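Side-chain contacts in colicin-D (Escherichia coli, PDB 5ZNM), which kills Escherichia coli and close relatives as a plasmid-encoded toxin, its C-terminal tRNase domain cutting tRNA and so stopping protein synthesis: residues Glu17-Ala22 / Trp265-Ala270; Pro28-Glu33 / Val211-Gln216; Val140-Gly145 / Val274-Val279; Gly258-Ile263 / Asn282-Ser287; Asn352-Val357 / Ile380-Gly385. One frame throughout, in Å; residues are numbered along the deposited sequence.

Contact 1: Glu17-Ala22 / Trp265-Ala270; sequences ELFSKA and WRPDAA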
# COMPACT_ATOMS: atom_id res chain seq x y z
N GLU A 17 -5.20 28.93 -2.85
CA GLU A 17 -6.44 29.18 -2.11
C GLU A 17 -6.85 27.97 -1.27
O GLU A 17 -7.29 28.12 -0.12
CB GLU A 17 -7.56 29.57 -3.07
CG GLU A 17 -7.40 30.97 -3.61
CD GLU A 17 -8.50 31.36 -4.58
OE1 GLU A 17 -9.15 30.46 -5.15
OE2 GLU A 17 -8.70 32.58 -4.78
N LEU A 18 -6.75 26.76 -1.83
CA LEU A 18 -7.06 25.55 -1.06
C LEU A 18 -6.08 25.37 0.08
O LEU A 18 -6.48 25.03 1.21
CB LEU A 18 -7.03 24.31 -1.96
CG LEU A 18 -8.23 24.05 -2.86
CD1 LEU A 18 -7.89 23.01 -3.91
CD2 LEU A 18 -9.41 23.60 -2.02
N PHE A 19 -4.79 25.53 -0.21
CA PHE A 19 -3.78 25.38 0.82
C PHE A 19 -4.00 26.39 1.94
O PHE A 19 -3.84 26.07 3.12
CB PHE A 19 -2.38 25.56 0.25
CG PHE A 19 -1.81 24.32 -0.43
CD1 PHE A 19 -2.64 23.32 -0.94
CD2 PHE A 19 -0.44 24.18 -0.56
CE1 PHE A 19 -2.09 22.21 -1.56
CE2 PHE A 19 0.11 23.07 -1.20
CZ PHE A 19 -0.71 22.08 -1.67
N SER A 20 -4.38 27.62 1.58
CA SER A 20 -4.61 28.64 2.60
C SER A 20 -5.72 28.24 3.56
O SER A 20 -5.57 28.32 4.78
CB SER A 20 -4.94 29.99 1.95
OG SER A 20 -5.17 30.95 2.98
N LYS A 21 -6.87 27.80 3.01
CA LYS A 21 -7.97 27.38 3.87
C LYS A 21 -7.61 26.17 4.71
O LYS A 21 -8.09 26.03 5.84
CB LYS A 21 -9.21 27.07 3.04
CG LYS A 21 -9.75 28.25 2.26
CD LYS A 21 -11.02 27.83 1.54
CE LYS A 21 -10.98 28.19 0.06
NZ LYS A 21 -12.31 28.04 -0.58
N ALA A 22 -6.77 25.28 4.18
CA ALA A 22 -6.42 24.03 4.83
C ALA A 22 -5.24 24.17 5.78
O ALA A 22 -4.91 23.19 6.46
CB ALA A 22 -6.11 22.95 3.78
N TRP A 265 -4.87 18.61 7.43
CA TRP A 265 -4.88 18.55 5.97
C TRP A 265 -3.46 18.35 5.43
O TRP A 265 -2.52 18.92 5.97
CB TRP A 265 -5.45 19.84 5.38
CG TRP A 265 -6.87 20.07 5.69
CD1 TRP A 265 -7.36 20.74 6.78
CD2 TRP A 265 -7.99 19.64 4.93
NE1 TRP A 265 -8.73 20.76 6.73
CE2 TRP A 265 -9.14 20.09 5.60
CE3 TRP A 265 -8.14 18.92 3.73
CZ2 TRP A 265 -10.43 19.85 5.13
CZ3 TRP A 265 -9.42 18.68 3.26
CH2 TRP A 265 -10.55 19.15 3.96
N ARG A 266 -3.33 17.54 4.38
CA ARG A 266 -2.09 17.38 3.63
C ARG A 266 -2.40 17.51 2.15
O ARG A 266 -3.56 17.38 1.73
CB ARG A 266 -1.40 16.03 3.88
CG ARG A 266 -2.22 14.79 3.49
CD ARG A 266 -1.49 13.47 3.89
NE ARG A 266 -2.37 12.32 3.75
CZ ARG A 266 -2.28 11.21 4.49
NH1 ARG A 266 -1.35 11.10 5.42
NH2 ARG A 266 -3.15 10.23 4.31
N PRO A 267 -1.39 17.77 1.32
CA PRO A 267 -1.65 17.82 -0.13
C PRO A 267 -2.17 16.48 -0.63
O PRO A 267 -1.87 15.41 -0.07
CB PRO A 267 -0.27 18.15 -0.73
CG PRO A 267 0.47 18.86 0.36
CD PRO A 267 -0.01 18.16 1.64
N ASP A 268 -2.99 16.54 -1.68
CA ASP A 268 -3.47 15.31 -2.28
C ASP A 268 -2.37 14.68 -3.15
O ASP A 268 -1.24 15.17 -3.25
CB ASP A 268 -4.76 15.55 -3.06
CG ASP A 268 -4.60 16.54 -4.22
OD1 ASP A 268 -3.46 16.91 -4.58
OD2 ASP A 268 -5.64 16.95 -4.78
N ALA A 269 -2.70 13.53 -3.76
CA ALA A 269 -1.70 12.77 -4.50
C ALA A 269 -1.12 13.59 -5.66
O ALA A 269 0.08 13.52 -5.94
CB ALA A 269 -2.31 11.46 -5.00
N ALA A 270 -1.97 14.36 -6.36
CA ALA A 270 -1.51 15.22 -7.44
C ALA A 270 -0.65 16.37 -6.93
O ALA A 270 0.13 16.93 -7.70
CB ALA A 270 -2.71 15.79 -8.20
O HOH W 1 -4.26 21.30 8.63
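Ala22, in the last turn of helix 3-22, packs on Trp265 in an apolar helix-on-sheet contact at strand 262-267, outermost, within this chain, in an antiparallel sheet. The methyl group of Ala22 sits over one face of the indole, displaced toward the rim. It is closest to the stem of the ring, with Ala22 CB 3.5 Å from Trp265 CG. The same methyl makes a CH-pi contact with the five-membered ring, 28° off its normal. The indole takes this place because its CG is anti to the carbonyl carbon (chi1 -65°). One water ties the backbones beside this pair: it donates to Ala22 O and accepts from Trp265 N, at 3.0 Å each. One turn back, the end of the Phe19 ring meets the Pro267 ring, the two side chains crossing at about a right angle, and Phe19 CZ lies 4.0 Å from Pro267 CG. Val274 of the neighbouring strand touches both Phe19 and Trp265, and Asn225 of the second subunit packs on the indole. No direct hydrogen bond crosses between the segments; this is the apolar packing of the last helical turn against the sheet, in the central domain of the colicin.

Contact 2: Pro28-Glu33 / Val211-Gln216; sequences PVYTQE and VNPVPQ
Tyr30 reaches across to the turn at Pro213 and Val214, and nearly all the close packing of this contact gathers round its ring. The side chains of Tyr30 and Val214 come from opposite directions; Val214 CG2 meets the ring obliquely and lies 3.4 Å from Tyr30 CE1. That methyl is anti to its own carbonyl carbon, since CG1 takes the place anti to the backbone N (chi1 -176°). Farther out, the phenol oxygen rests against the proline ring, with Tyr30 OH 3.2 Å from Pro213 CG, while its hydrogen bond goes to Gly192 O; the polar end is therefore satisfied within a largely apolar setting. Pro28 is the looser partner: it is partly exposed, and its CD stands 4.0 Å from Pro213 CG, the two side chains crossing at about a right angle. Beyond Tyr30, Gln32 and Glu33 are exposed and take no part, though Thr31 packs on Ala7 of the second subunit. The receiving turn is held by Asn212, whose OD1 accepts from Val214 N at 3.1 Å in an Asx turn, the donor lying above the carbonyl plane. The contact thus joins the lead-in to helix 32-42, where Thr31 is the N-cap, to the end of strand 207-212; Arg187 of strand 186-187 touches both Pro28 and Pro213, and Ala270 of the second subunit packs on Val214.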
# COMPACT_ATOMS: atom_id res chain seq x y z
N PRO A 28 9.09 21.93 1.18
CA PRO A 28 10.24 22.70 0.72
C PRO A 28 11.22 21.83 -0.04
O PRO A 28 11.03 20.61 -0.18
CB PRO A 28 10.84 23.21 2.04
CG PRO A 28 10.62 22.02 2.99
CD PRO A 28 9.32 21.35 2.53
N VAL A 29 12.26 22.44 -0.56
CA VAL A 29 13.45 21.70 -0.95
C VAL A 29 14.42 21.79 0.21
O VAL A 29 14.38 22.72 1.03
CB VAL A 29 14.08 22.21 -2.27
CG1 VAL A 29 13.09 22.05 -3.42
CG2 VAL A 29 14.52 23.63 -2.16
N TYR A 30 15.30 20.80 0.31
CA TYR A 30 16.11 20.61 1.49
C TYR A 30 17.56 20.81 1.13
O TYR A 30 18.09 20.10 0.26
CB TYR A 30 15.87 19.22 2.10
CG TYR A 30 14.47 19.08 2.64
CD1 TYR A 30 13.42 18.74 1.80
CD2 TYR A 30 14.20 19.31 3.99
CE1 TYR A 30 12.12 18.63 2.28
CE2 TYR A 30 12.90 19.21 4.49
CZ TYR A 30 11.87 18.87 3.63
OH TYR A 30 10.60 18.77 4.13
N THR A 31 18.19 21.78 1.77
CA THR A 31 19.64 21.77 1.79
C THR A 31 20.12 20.56 2.57
O THR A 31 19.38 19.92 3.33
CB THR A 31 20.17 23.06 2.40
OG1 THR A 31 19.75 23.15 3.77
CG2 THR A 31 19.64 24.28 1.64
N GLN A 32 21.38 20.20 2.32
CA GLN A 32 22.10 19.23 3.13
C GLN A 32 21.86 19.48 4.62
O GLN A 32 21.37 18.60 5.35
CB GLN A 32 23.58 19.35 2.77
CG GLN A 32 24.48 18.34 3.38
CD GLN A 32 24.38 17.01 2.71
OE1 GLN A 32 24.16 16.92 1.51
NE2 GLN A 32 24.50 15.98 3.49
N GLU A 33 22.19 20.69 5.07
CA GLU A 33 22.06 21.09 6.47
C GLU A 33 20.64 20.88 6.99
O GLU A 33 20.45 20.38 8.11
CB GLU A 33 22.46 22.57 6.63
CG GLU A 33 23.76 22.99 5.97
CD GLU A 33 23.57 23.46 4.52
OE1 GLU A 33 23.36 24.66 4.30
OE2 GLU A 33 23.64 22.63 3.61
N VAL A 211 5.67 16.25 11.33
CA VAL A 211 5.12 15.89 10.02
C VAL A 211 6.26 15.98 9.02
O VAL A 211 6.89 17.04 8.89
CB VAL A 211 3.96 16.80 9.61
CG1 VAL A 211 3.39 16.36 8.28
CG2 VAL A 211 2.86 16.79 10.65
N ASN A 212 6.53 14.87 8.32
CA ASN A 212 7.45 14.90 7.20
C ASN A 212 6.64 15.29 5.96
O ASN A 212 5.83 14.49 5.51
CB ASN A 212 8.11 13.53 7.02
CG ASN A 212 9.18 13.53 5.94
OD1 ASN A 212 9.28 14.46 5.12
ND2 ASN A 212 9.96 12.46 5.90
N PRO A 213 6.80 16.48 5.41
CA PRO A 213 5.94 16.90 4.30
C PRO A 213 6.29 16.26 2.97
O PRO A 213 5.53 16.45 2.02
CB PRO A 213 6.14 18.42 4.25
CG PRO A 213 7.45 18.66 4.84
CD PRO A 213 7.74 17.54 5.80
N VAL A 214 7.38 15.51 2.87
CA VAL A 214 7.76 14.86 1.62
C VAL A 214 7.05 13.52 1.55
O VAL A 214 7.28 12.67 2.43
CB VAL A 214 9.28 14.67 1.53
CG1 VAL A 214 9.66 14.07 0.18
CG2 VAL A 214 10.02 16.00 1.76
N PRO A 215 6.24 13.25 0.52
CA PRO A 215 5.65 11.92 0.38
C PRO A 215 6.73 10.85 0.42
O PRO A 215 7.82 11.02 -0.13
CB PRO A 215 4.95 11.97 -0.98
CG PRO A 215 4.66 13.47 -1.19
CD PRO A 215 5.87 14.14 -0.60
N GLN A 216 6.45 9.77 1.13
CA GLN A 216 7.48 8.77 1.31
C GLN A 216 6.84 7.41 1.61
O GLN A 216 6.86 6.96 2.77
CB GLN A 216 8.41 9.18 2.44
CG GLN A 216 9.81 8.61 2.33
CD GLN A 216 10.76 9.37 3.23
OE1 GLN A 216 10.81 9.10 4.43
NE2 GLN A 216 11.49 10.34 2.67

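Contact 3: Val140-Gly145 / Val274-Val279; sequences VVIEPG and VEAVYV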
# COMPACT_ATOMS: atom_id res chain seq x y z
N VAL A 140 -21.88 14.04 4.05
CA VAL A 140 -20.88 15.04 4.44
C VAL A 140 -19.69 15.00 3.50
O VAL A 140 -19.14 13.93 3.21
CB VAL A 140 -20.44 14.83 5.90
CG1 VAL A 140 -19.28 15.76 6.22
CG2 VAL A 140 -21.60 15.09 6.84
N VAL A 141 -19.28 16.18 3.03
CA VAL A 141 -17.98 16.40 2.41
C VAL A 141 -17.20 17.35 3.31
O VAL A 141 -17.66 18.46 3.58
CB VAL A 141 -18.09 16.99 0.99
CG1 VAL A 141 -16.70 17.29 0.45
CG2 VAL A 141 -18.85 16.06 0.08
N ILE A 142 -16.03 16.92 3.77
CA ILE A 142 -15.23 17.73 4.69
C ILE A 142 -14.54 18.83 3.89
O ILE A 142 -13.78 18.55 2.96
CB ILE A 142 -14.21 16.87 5.43
CG1 ILE A 142 -14.93 15.77 6.23
CG2 ILE A 142 -13.30 17.74 6.31
CD1 ILE A 142 -14.01 14.77 6.94
N GLU A 143 -14.79 20.12 4.28
CA GLU A 143 -14.23 21.23 3.50
C GLU A 143 -13.12 21.97 4.26
O GLU A 143 -13.24 22.20 5.47
CB GLU A 143 -15.30 22.25 3.12
CG GLU A 143 -16.66 21.69 2.77
CD GLU A 143 -17.68 22.80 2.55
OE1 GLU A 143 -18.69 22.85 3.29
OE2 GLU A 143 -17.46 23.64 1.64
N PRO A 144 -12.06 22.37 3.58
CA PRO A 144 -11.00 23.14 4.24
C PRO A 144 -11.52 24.47 4.73
O PRO A 144 -12.33 25.13 4.07
CB PRO A 144 -9.93 23.31 3.16
CG PRO A 144 -10.59 22.98 1.87
CD PRO A 144 -11.73 22.05 2.18
N GLY A 145 -11.05 24.87 5.92
CA GLY A 145 -11.53 26.05 6.61
C GLY A 145 -12.33 25.73 7.85
O GLY A 145 -12.40 26.55 8.76
N VAL A 274 -6.03 19.14 -1.72
CA VAL A 274 -5.83 18.78 -0.32
C VAL A 274 -6.72 17.61 0.07
O VAL A 274 -7.75 17.34 -0.56
CB VAL A 274 -6.09 19.97 0.65
CG1 VAL A 274 -5.13 21.12 0.36
CG2 VAL A 274 -7.52 20.45 0.55
N GLU A 275 -6.32 16.92 1.14
CA GLU A 275 -7.11 15.82 1.68
C GLU A 275 -7.03 15.84 3.20
O GLU A 275 -5.97 16.12 3.77
CB GLU A 275 -6.64 14.45 1.16
CG GLU A 275 -5.19 14.15 1.38
CD GLU A 275 -4.81 12.72 0.98
OE1 GLU A 275 -5.32 12.21 -0.05
OE2 GLU A 275 -4.00 12.11 1.70
N ALA A 276 -8.16 15.56 3.84
CA ALA A 276 -8.24 15.56 5.29
C ALA A 276 -7.82 14.19 5.83
O ALA A 276 -8.18 13.15 5.28
CB ALA A 276 -9.66 15.89 5.76
N VAL A 277 -7.04 14.21 6.91
CA VAL A 277 -6.51 13.02 7.56
C VAL A 277 -7.00 13.00 9.00
O VAL A 277 -6.84 13.99 9.73
CB VAL A 277 -4.97 13.01 7.52
CG1 VAL A 277 -4.40 11.72 8.08
CG2 VAL A 277 -4.46 13.25 6.10
N TYR A 278 -7.59 11.88 9.41
CA TYR A 278 -8.04 11.69 10.79
C TYR A 278 -6.96 10.93 11.54
O TYR A 278 -6.46 9.92 11.05
CB TYR A 278 -9.38 10.95 10.81
CG TYR A 278 -9.89 10.60 12.19
CD1 TYR A 278 -10.09 11.57 13.16
CD2 TYR A 278 -10.20 9.28 12.52
CE1 TYR A 278 -10.57 11.25 14.42
CE2 TYR A 278 -10.68 8.94 13.80
CZ TYR A 278 -10.86 9.94 14.73
OH TYR A 278 -11.33 9.61 15.98
N VAL A 279 -6.58 11.44 12.71
CA VAL A 279 -5.43 10.93 13.44
C VAL A 279 -5.88 10.58 14.86
O VAL A 279 -6.61 11.35 15.50
CB VAL A 279 -4.29 11.97 13.46
CG1 VAL A 279 -3.08 11.41 14.19
CG2 VAL A 279 -3.91 12.36 12.01
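Ile142 overlaps Ala276: it leaves the 140-145 loop toward strand 274-281, and its CG2 branch comes within 4.1 Å of Ala276 CB. This branch is the one anti to the backbone N, while CG1 is anti to the carbonyl carbon (chi1 -59°). Two residues along, the Pro144 ring meets Val274 at a slant, with Pro144 CG 4.2 Å from Val274 CG2. On each segment the touching residues are two apart: Glu143 and Glu275, between them, start their side chains away from the contact. Glu275 instead forms a salt bridge with Arg266 on the adjoining strand. Trp265 touches both Pro144 and Val274, and Ala22 of helix 3-22 does the same, so the Pro144-Val274 pair belongs to a wider apolar cluster between helix, loop and sheet. The loop is held by other means as well: Gln133 bonds through its side chain to Ile142 N and Val140 O, and Ile142 O accepts from Asn225 ND2 of the second subunit. Between the segments themselves no hydrogen bond or charge pair is made. Their cohesion comes from a few methyl and methylene groups at van der Waals distance, with polar bonds to other partners fixing the loop backbone.

Contact 4: Gly258-Ile263 / Asn282-Ser287; sequences GLRDFI and NDPLDS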
# COMPACT_ATOMS: atom_id res chain seq x y z
N GLY A 258 -9.84 9.90 27.36
CA GLY A 258 -8.89 9.06 26.67
C GLY A 258 -8.73 9.36 25.19
O GLY A 258 -8.05 8.60 24.50
N LEU A 259 -9.34 10.45 24.70
CA LEU A 259 -9.39 10.75 23.27
C LEU A 259 -8.53 11.96 22.96
O LEU A 259 -8.88 13.09 23.33
CB LEU A 259 -10.82 11.02 22.81
CG LEU A 259 -11.75 9.81 22.83
CD1 LEU A 259 -13.02 10.17 22.09
CD2 LEU A 259 -11.07 8.61 22.20
N ARG A 260 -7.43 11.74 22.26
CA ARG A 260 -6.63 12.82 21.70
C ARG A 260 -6.57 12.60 20.19
O ARG A 260 -5.52 12.24 19.65
CB ARG A 260 -5.24 12.87 22.31
CG ARG A 260 -5.23 12.77 23.80
CD ARG A 260 -3.81 12.66 24.25
NE ARG A 260 -3.21 13.97 24.45
CZ ARG A 260 -1.93 14.13 24.80
NH1 ARG A 260 -1.16 13.04 24.96
NH2 ARG A 260 -1.44 15.35 25.01
N ASP A 261 -7.71 12.74 19.54
CA ASP A 261 -7.77 12.57 18.09
C ASP A 261 -8.01 13.92 17.43
O ASP A 261 -8.51 14.86 18.05
CB ASP A 261 -8.88 11.57 17.70
CG ASP A 261 -10.21 11.91 18.34
OD1 ASP A 261 -10.20 12.49 19.44
OD2 ASP A 261 -11.26 11.61 17.73
N PHE A 262 -7.62 14.02 16.16
CA PHE A 262 -7.76 15.30 15.48
C PHE A 262 -7.78 15.05 13.98
O PHE A 262 -7.58 13.93 13.51
CB PHE A 262 -6.62 16.26 15.86
CG PHE A 262 -5.24 15.80 15.44
CD1 PHE A 262 -4.50 14.95 16.26
CD2 PHE A 262 -4.67 16.25 14.24
CE1 PHE A 262 -3.23 14.54 15.90
CE2 PHE A 262 -3.40 15.84 13.86
CZ PHE A 262 -2.67 14.98 14.69
N ILE A 263 -8.03 16.12 13.23
CA ILE A 263 -7.95 16.11 11.78
C ILE A 263 -6.93 17.17 11.35
O ILE A 263 -6.85 18.24 11.96
CB ILE A 263 -9.34 16.35 11.15
CG1 ILE A 263 -10.22 15.12 11.42
CG2 ILE A 263 -9.24 16.63 9.65
CD1 ILE A 263 -11.69 15.34 11.14
N ASN A 282 -2.86 7.05 21.32
CA ASN A 282 -3.13 6.18 22.45
C ASN A 282 -3.74 6.96 23.60
O ASN A 282 -3.43 8.14 23.82
CB ASN A 282 -1.85 5.48 22.93
CG ASN A 282 -0.78 6.47 23.35
OD1 ASN A 282 -0.09 7.03 22.50
ND2 ASN A 282 -0.64 6.68 24.66
N ASP A 283 -4.62 6.29 24.33
CA ASP A 283 -5.04 6.77 25.64
C ASP A 283 -3.80 7.10 26.49
O ASP A 283 -2.84 6.32 26.49
CB ASP A 283 -5.87 5.68 26.33
CG ASP A 283 -6.56 6.17 27.60
OD1 ASP A 283 -5.87 6.54 28.57
OD2 ASP A 283 -7.81 6.13 27.64
N PRO A 284 -3.79 8.23 27.22
CA PRO A 284 -2.62 8.55 28.05
C PRO A 284 -2.23 7.42 28.99
O PRO A 284 -1.05 7.29 29.35
CB PRO A 284 -3.07 9.79 28.83
CG PRO A 284 -4.12 10.39 28.00
CD PRO A 284 -4.81 9.29 27.28
N LEU A 285 -3.18 6.59 29.38
CA LEU A 285 -2.91 5.54 30.36
C LEU A 285 -2.50 4.23 29.71
O LEU A 285 -2.18 3.28 30.42
CB LEU A 285 -4.13 5.31 31.25
CG LEU A 285 -4.53 6.45 32.20
CD1 LEU A 285 -5.87 6.14 32.86
CD2 LEU A 285 -3.44 6.73 33.25
N ASP A 286 -2.52 4.16 28.37
CA ASP A 286 -2.13 2.95 27.64
C ASP A 286 -0.83 3.27 26.91
O ASP A 286 -0.85 3.87 25.84
CB ASP A 286 -3.24 2.51 26.68
CG ASP A 286 -4.42 1.93 27.41
OD1 ASP A 286 -4.80 2.47 28.46
OD2 ASP A 286 -4.98 0.92 26.94
N SER A 287 0.28 2.82 27.49
CA SER A 287 1.60 3.27 27.07
C SER A 287 2.60 2.12 26.94
O SER A 287 3.81 2.38 26.98
CB SER A 287 2.16 4.28 28.07
OG SER A 287 2.37 3.64 29.33
O HOH W 2 -1.70 10.19 24.56
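The Asp283 carboxylate and the Pro284 ring both present themselves to the backbone of Gly258, and the Arg260 side chain extends beside the same proline. With CG anti to the backbone N (chi1 -170°), Asp283 swings its carboxylate over to the glycine, where OD2 rests directly against the backbone, 3.3 Å from Gly258 CA. Pro284 comes up beside it, its CD 4.1 Å from Gly258 CA, while its CG faces the aliphatic part of Arg260 more loosely, 4.4 Å from Arg260 CD. The guanidinium group lies farther on and meets Asn282 through a water in its plane, at its edge: this water accepts from Arg260 NH1 at 2.9 Å and donates to Asn282 O at 2.8 Å. Arg260 NH2 donates to the backbone oxygens of Pro205 and Pro199. Asp283 OD1 uses its anti lone pair to accept from Leu285 N at 2.8 Å, forming an Asx turn within the type I turn Asp283-Asp286, and OD2 makes a salt bridge to Arg314 of helix 314-329. Asp283 O is gripped by two donors from opposite faces of its plane, Asp286 N and Asn282 ND2. The loop leaving the central sheet toward the C-terminal tRNase region is thus held by polar bonds within itself and to other partners. Across to 258-263 it makes van der Waals contacts, one of them by a carboxylate oxygen, and one water bridge, with no direct hydrogen bond, while the salt bridge to Arg314 probably helps to balance the buried charge of Asp283.

Contact 5: Asn352-Val357 / Ile380-Gly385; sequences NTMNVV and IYLETG
Met354 has its CG anti to the carbonyl carbon and bends again at its next two torsions (-76° and -68°), a curled chain that carries CE over to Leu382. The two side chains cross at about a right angle, with Met354 CE 3.9 Å from Leu382 CD1 and a little farther from the other methyl of the same leucine. Tyr381 differs at its first torsion: CG is anti to the backbone N (chi1 170°). It leaves helix 376-384 toward the strand, and its ring slides past Val356 in the reverse direction; Val356 CG1 approaches the ring obliquely, 3.6 Å from Tyr381 CE2. The same methyl also lies 3.8 Å from Tyr381 OH, so it sits along the outer end of the ring. The phenol oxygen makes its hydrogen bond with Lys336 O. These pairs lay the last helix of the C-terminal tRNase domain against strand 355-359 of its four-stranded antiparallel sheet. Phe349 on the adjoining strand 346-349 touches Met354, Val356 and Leu382, joining the two pairs into one apolar layer, while Val357, next along the strand, packs on Ile324 and His327 of helix 314-329. Just before the strand, Thr353 OG1 accepts from Asn355 N at 3.2 Å, an ST turn. At the helix end, Ile380 O takes two donors from opposite faces of its plane, Thr384 N and Thr384 OG1, each at 2.8 Å. Gly385 then leaves the helix with positive phi, and its N donates to Tyr381 O.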
# COMPACT_ATOMS: atom_id res chain seq x y z
N ASN A 352 12.54 2.77 51.81
CA ASN A 352 11.91 3.69 52.74
C ASN A 352 10.41 3.45 52.84
O ASN A 352 9.87 3.31 53.94
CB ASN A 352 12.16 5.13 52.32
CG ASN A 352 13.63 5.44 52.16
OD1 ASN A 352 14.05 6.00 51.16
ND2 ASN A 352 14.41 5.07 53.16
N THR A 353 9.73 3.39 51.69
CA THR A 353 8.31 3.04 51.72
C THR A 353 8.07 1.55 51.85
O THR A 353 6.94 1.15 52.16
CB THR A 353 7.62 3.52 50.45
OG1 THR A 353 8.14 2.78 49.35
CG2 THR A 353 7.84 5.03 50.23
N MET A 354 9.09 0.72 51.57
CA MET A 354 9.00 -0.74 51.52
C MET A 354 8.11 -1.24 50.39
O MET A 354 7.70 -2.40 50.39
CB MET A 354 8.53 -1.34 52.85
CG MET A 354 9.37 -0.88 54.03
SD MET A 354 10.96 -1.70 54.09
CE MET A 354 10.43 -3.37 54.48
N ASN A 355 7.82 -0.40 49.40
CA ASN A 355 6.99 -0.82 48.28
C ASN A 355 7.81 -1.59 47.25
O ASN A 355 9.00 -1.33 47.06
CB ASN A 355 6.31 0.39 47.63
CG ASN A 355 5.14 0.91 48.45
OD1 ASN A 355 4.65 0.21 49.34
ND2 ASN A 355 4.69 2.14 48.17
N VAL A 356 7.17 -2.55 46.61
CA VAL A 356 7.71 -3.21 45.43
C VAL A 356 6.79 -2.92 44.26
O VAL A 356 5.57 -2.78 44.42
CB VAL A 356 7.85 -4.74 45.62
CG1 VAL A 356 8.93 -5.04 46.65
CG2 VAL A 356 6.50 -5.32 46.07
N VAL A 357 7.38 -2.87 43.06
CA VAL A 357 6.64 -2.83 41.80
C VAL A 357 7.24 -3.90 40.90
O VAL A 357 8.47 -3.98 40.77
CB VAL A 357 6.69 -1.44 41.13
CG1 VAL A 357 6.20 -1.53 39.66
CG2 VAL A 357 5.87 -0.40 41.94
N ILE A 380 11.15 -13.30 53.62
CA ILE A 380 11.82 -14.08 52.58
C ILE A 380 12.23 -13.17 51.42
O ILE A 380 13.34 -13.28 50.90
CB ILE A 380 10.90 -15.23 52.12
CG1 ILE A 380 10.81 -16.28 53.24
CG2 ILE A 380 11.41 -15.86 50.83
CD1 ILE A 380 9.81 -17.35 52.96
N TYR A 381 11.35 -12.24 51.02
CA TYR A 381 11.71 -11.36 49.91
C TYR A 381 12.90 -10.47 50.28
O TYR A 381 13.86 -10.36 49.52
CB TYR A 381 10.53 -10.50 49.47
CG TYR A 381 11.00 -9.42 48.50
CD1 TYR A 381 11.41 -9.75 47.22
CD2 TYR A 381 11.05 -8.07 48.89
CE1 TYR A 381 11.86 -8.77 46.33
CE2 TYR A 381 11.50 -7.10 48.02
CZ TYR A 381 11.91 -7.45 46.74
OH TYR A 381 12.36 -6.46 45.87
N LEU A 382 12.83 -9.81 51.44
CA LEU A 382 13.93 -8.94 51.84
C LEU A 382 15.23 -9.71 51.94
O LEU A 382 16.29 -9.21 51.54
CB LEU A 382 13.62 -8.26 53.18
CG LEU A 382 12.38 -7.35 53.17
CD1 LEU A 382 11.97 -6.90 54.58
CD2 LEU A 382 12.60 -6.13 52.26
N GLU A 383 15.16 -10.95 52.40
CA GLU A 383 16.37 -11.73 52.59
C GLU A 383 16.90 -12.30 51.28
O GLU A 383 18.11 -12.34 51.07
CB GLU A 383 16.08 -12.81 53.64
CG GLU A 383 15.87 -12.19 55.06
CD GLU A 383 15.55 -13.18 56.18
OE1 GLU A 383 15.26 -14.37 55.90
OE2 GLU A 383 15.59 -12.77 57.36
N THR A 384 16.02 -12.70 50.35
CA THR A 384 16.47 -13.44 49.17
C THR A 384 16.15 -12.78 47.84
O THR A 384 16.73 -13.19 46.82
CB THR A 384 15.86 -14.86 49.14
OG1 THR A 384 14.45 -14.78 48.87
CG2 THR A 384 16.10 -15.59 50.47
N GLY A 385 15.27 -11.78 47.79
CA GLY A 385 14.85 -11.25 46.51
C GLY A 385 13.76 -12.04 45.81
O GLY A 385 13.27 -11.61 44.76

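Overall arrangement
From the N terminus, helix 3-22 enters contact 1, which closes a long loop back to strand 262-267; contact 2, starting at 28-33, lies wholly within that loop and ties the lead-in of helix 32-42 to the end of strand 207-212. Contact 3 opens at 140-145 and crosses both, ending on strand 274-281. Strands 262-267 and 274-281 pair in one sheet: contacts 1 and 3 touch, by the Arg266-Glu275 salt bridge among others, and contacts 3 and 4 where Tyr278 meets Asp261. Contact 4 crosses contacts 1 and 3, joining the chain just before strand 262-267 to the loop after strand 274-281. Contacts 1 to 3 also meet the second subunit. Contact 5 follows in series, in the tRNase domain.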